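Local structure of catechol 2,3-dioxygenase (Pseudomonas sp. KL28, 3HQ0) at the interface of chains A and B. The protein cleaves the ring of catechol-type substrates next to the hydroxyl pair as an iron-dependent extradiol dioxygenase, probably turning catechol and O2 into 2-hydroxy-6-oxohexa-2,4-dienoate. Sequence-based numbering; all coordinates share one arbitrary frame. Chains: chain A/B, Catechol 2,3-dioxygenase.

The interface of chains A and B. Residues chain A 48-49, 138-139, 143; chain B 247, 252, 273.
A:Asp49 OD1 is the best-held polar atom across this contact, gripped by one hydrogen bond from the guanidinium of B:Arg252. B:Arg252 NH2 gives to A:Asp49 OD1 at 3.0 Å. This bond uses the syn lone pair of OD1 and lies nearly in the guanidinium plane. A second bond completes the fork: B:Arg252 NH1 gives to A:Asp49 OD2 at 2.9 Å, which is also the salt bridge. It is more bent (139° at H), as OD2 lies tilted out of the guanidinium plane. On the acceptor side NH1 meets OD2 from above the carboxylate plane. The two groups meet tip to tip, end-on, with roughly parallel planes. A:Asp49 CG is anti to the backbone N (chi1 -154°), which helps to set the carboxylate in place.

B:Arg252 reaches across because its chain is extended from CG to NE. Its guanidinium is sandwiched. The carbonyl O of A:Pro138 sits over one face toward the rim, 3.4 Å from B:Arg252 CZ. The CB of B:Tyr273 lies over the opposite face. The tyrosine ring turns its edge to B:Arg252 CG. The carbonyl dipole of A:Pro138 may add to the favourable field around the cation. On the A side, A:Asp49 CB packs over the centre of the A:Trp48 indole, and A:Arg143 CB packs on the other face. The indole may thus help to position the aspartate.

A:Pro138 packs against both arginines of chain B. Its CA touches B:Arg252 CD at 3.9 Å, and its CB lies over the centre of the B:Arg247 guanidinium, 4.0 Å from CZ. B:Arg247 bends at chi2 and chi3 (chi3 68°). Its NH1 then gives a nearly straight in-plane bond to the backbone O of B:Arg252, at 2.9 Å. This ties the guanidinium to the loop that carries the bridging arginine.

The patch joins two subunits of the homotetramer by a charged fork and proline packing, and the two-fold axis repeats it with the chains exchanged.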
ATOM      1  N   TRP A  48     -15.136  -2.665 -14.833  1.00 18.36           N
ATOM      2  CA  TRP A  48     -15.702  -3.868 -14.218  1.00 19.41           C
ATOM      3  C   TRP A  48     -16.598  -3.620 -13.012  1.00 19.05           C
ATOM      4  O   TRP A  48     -17.651  -4.246 -12.880  1.00 17.04           O
ATOM      5  CB  TRP A  48     -14.603  -4.874 -13.825  1.00 19.83           C
ATOM      6  CG  TRP A  48     -13.800  -4.503 -12.597  1.00 19.23           C
ATOM      7  CD1 TRP A  48     -12.621  -3.815 -12.558  1.00 17.25           C
ATOM      8  CD2 TRP A  48     -14.141  -4.791 -11.238  1.00 18.71           C
ATOM      9  NE1 TRP A  48     -12.204  -3.656 -11.254  1.00 16.92           N
ATOM     10  CE2 TRP A  48     -13.121  -4.245 -10.424  1.00 20.20           C
ATOM     11  CE3 TRP A  48     -15.212  -5.452 -10.626  1.00 18.54           C
ATOM     12  CZ2 TRP A  48     -13.143  -4.342  -9.026  1.00 19.37           C
ATOM     13  CZ3 TRP A  48     -15.235  -5.547  -9.233  1.00 20.43           C
ATOM     14  CH2 TRP A  48     -14.207  -4.994  -8.451  1.00 20.50           C
ATOM     15  N   ASP A  49     -16.198  -2.702 -12.137  1.00 19.13           N
ATOM     16  CA  ASP A  49     -16.986  -2.444 -10.935  1.00 17.98           C
ATOM     17  C   ASP A  49     -18.215  -1.544 -11.127  1.00 15.33           C
ATOM     18  O   ASP A  49     -19.020  -1.392 -10.215  1.00 13.12           O
ATOM     19  CB  ASP A  49     -16.087  -1.875  -9.834  1.00 20.36           C
ATOM     20  CG  ASP A  49     -16.621  -2.168  -8.440  1.00 21.79           C
ATOM     21  OD1 ASP A  49     -17.503  -3.041  -8.321  1.00 24.21           O
ATOM     22  OD2 ASP A  49     -16.154  -1.541  -7.469  1.00 23.09           O
ATOM     23  N   PRO A 138     -15.775  -9.131  -2.581  1.00 25.11           N
ATOM     24  CA  PRO A 138     -15.211  -7.787  -2.774  1.00 24.24           C
ATOM     25  C   PRO A 138     -14.707  -7.520  -4.197  1.00 25.74           C
ATOM     26  O   PRO A 138     -14.557  -6.361  -4.601  1.00 24.84           O
ATOM     27  CB  PRO A 138     -14.087  -7.738  -1.738  1.00 22.99           C
ATOM     28  CG  PRO A 138     -13.618  -9.152  -1.707  1.00 23.36           C
ATOM     29  CD  PRO A 138     -14.918  -9.933  -1.687  1.00 23.87           C
ATOM     30  N   TRP A 139     -14.456  -8.594  -4.948  1.00 25.14           N
ATOM     31  CA  TRP A 139     -13.965  -8.505  -6.323  1.00 25.51           C
ATOM     32  C   TRP A 139     -13.820  -9.900  -6.929  1.00 26.69           C
ATOM     33  O   TRP A 139     -14.057 -10.910  -6.259  1.00 26.60           O
ATOM     34  CB  TRP A 139     -12.597  -7.803  -6.376  1.00 25.72           C
ATOM     35  CG  TRP A 139     -11.551  -8.422  -5.479  1.00 25.55           C
ATOM     36  CD1 TRP A 139     -11.303  -8.104  -4.172  1.00 25.00           C
ATOM     37  CD2 TRP A 139     -10.655  -9.501  -5.804  1.00 25.84           C
ATOM     38  NE1 TRP A 139     -10.316  -8.916  -3.664  1.00 26.31           N
ATOM     39  CE2 TRP A 139      -9.901  -9.781  -4.640  1.00 24.49           C
ATOM     40  CE3 TRP A 139     -10.421 -10.257  -6.960  1.00 26.01           C
ATOM     41  CZ2 TRP A 139      -8.926 -10.790  -4.598  1.00 25.58           C
ATOM     42  CZ3 TRP A 139      -9.447 -11.266  -6.919  1.00 27.15           C
ATOM     43  CH2 TRP A 139      -8.715 -11.518  -5.744  1.00 27.10           C
ATOM     44  N   ARG A 143     -11.045  -7.835 -11.868  1.00 25.06           N
ATOM     45  CA  ARG A 143     -10.182  -6.857 -11.219  1.00 25.09           C
ATOM     46  C   ARG A 143      -8.725  -7.045 -11.578  1.00 23.55           C
ATOM     47  O   ARG A 143      -7.918  -6.133 -11.417  1.00 24.25           O
ATOM     48  CB  ARG A 143     -10.337  -6.926  -9.694  1.00 28.04           C
ATOM     49  CG  ARG A 143      -9.657  -5.767  -8.979  1.00 30.55           C
ATOM     50  CD  ARG A 143      -9.699  -5.858  -7.454  1.00 31.36           C
ATOM     51  NE  ARG A 143      -8.719  -6.792  -6.904  1.00 32.98           N
ATOM     52  CZ  ARG A 143      -8.330  -6.797  -5.629  1.00 32.28           C
ATOM     53  NH1 ARG A 143      -8.835  -5.915  -4.777  1.00 30.15           N
ATOM     54  NH2 ARG A 143      -7.440  -7.681  -5.206  1.00 31.14           N
TER
ATOM     55  N   ARG B 247     -11.274  -7.218   6.603  1.00 28.19           N
ATOM     56  CA  ARG B 247     -12.188  -6.668   5.613  1.00 29.23           C
ATOM     57  C   ARG B 247     -13.631  -7.054   5.929  1.00 30.98           C
ATOM     58  O   ARG B 247     -13.919  -8.206   6.261  1.00 31.75           O
ATOM     59  CB  ARG B 247     -11.814  -7.179   4.218  1.00 28.83           C
ATOM     60  CG  ARG B 247     -12.967  -7.194   3.227  1.00 28.76           C
ATOM     61  CD  ARG B 247     -12.753  -6.220   2.100  1.00 28.19           C
ATOM     62  NE  ARG B 247     -11.654  -6.608   1.219  1.00 26.98           N
ATOM     63  CZ  ARG B 247     -11.167  -5.822   0.266  1.00 25.07           C
ATOM     64  NH1 ARG B 247     -11.688  -4.615   0.082  1.00 21.40           N
ATOM     65  NH2 ARG B 247     -10.165  -6.236  -0.497  1.00 22.64           N
ATOM     66  N   ARG B 252     -17.299  -3.768   1.900  1.00 28.14           N
ATOM     67  CA  ARG B 252     -15.976  -4.107   1.370  1.00 27.04           C
ATOM     68  C   ARG B 252     -14.909  -3.352   2.163  1.00 27.58           C
ATOM     69  O   ARG B 252     -13.723  -3.401   1.835  1.00 26.19           O
ATOM     70  CB  ARG B 252     -15.834  -3.708  -0.103  1.00 26.00           C
ATOM     71  CG  ARG B 252     -16.725  -4.420  -1.105  1.00 25.10           C
ATOM     72  CD  ARG B 252     -16.286  -4.029  -2.518  1.00 22.08           C
ATOM     73  NE  ARG B 252     -17.236  -4.432  -3.551  1.00 23.85           N
ATOM     74  CZ  ARG B 252     -17.113  -4.127  -4.840  1.00 26.28           C
ATOM     75  NH1 ARG B 252     -16.074  -3.414  -5.259  1.00 25.13           N
ATOM     76  NH2 ARG B 252     -18.033  -4.525  -5.712  1.00 24.44           N
ATOM     77  N   TYR B 273     -16.950   0.449  -2.359  1.00 19.82           N
ATOM     78  CA  TYR B 273     -17.293   0.832  -3.715  1.00 19.31           C
ATOM     79  C   TYR B 273     -17.980   2.190  -3.749  1.00 19.41           C
ATOM     80  O   TYR B 273     -18.019   2.903  -2.748  1.00 17.39           O
ATOM     81  CB  TYR B 273     -18.174  -0.239  -4.354  1.00 20.08           C
ATOM     82  CG  TYR B 273     -19.339  -0.662  -3.493  1.00 19.02           C
ATOM     83  CD1 TYR B 273     -20.598  -0.087  -3.659  1.00 18.93           C
ATOM     84  CD2 TYR B 273     -19.187  -1.653  -2.523  1.00 18.49           C
ATOM     85  CE1 TYR B 273     -21.676  -0.489  -2.884  1.00 18.66           C
ATOM     86  CE2 TYR B 273     -20.264  -2.065  -1.741  1.00 18.62           C
ATOM     87  CZ  TYR B 273     -21.506  -1.476  -1.932  1.00 16.91           C
ATOM     88  OH  TYR B 273     -22.583  -1.881  -1.190  1.00 19.29           O
TER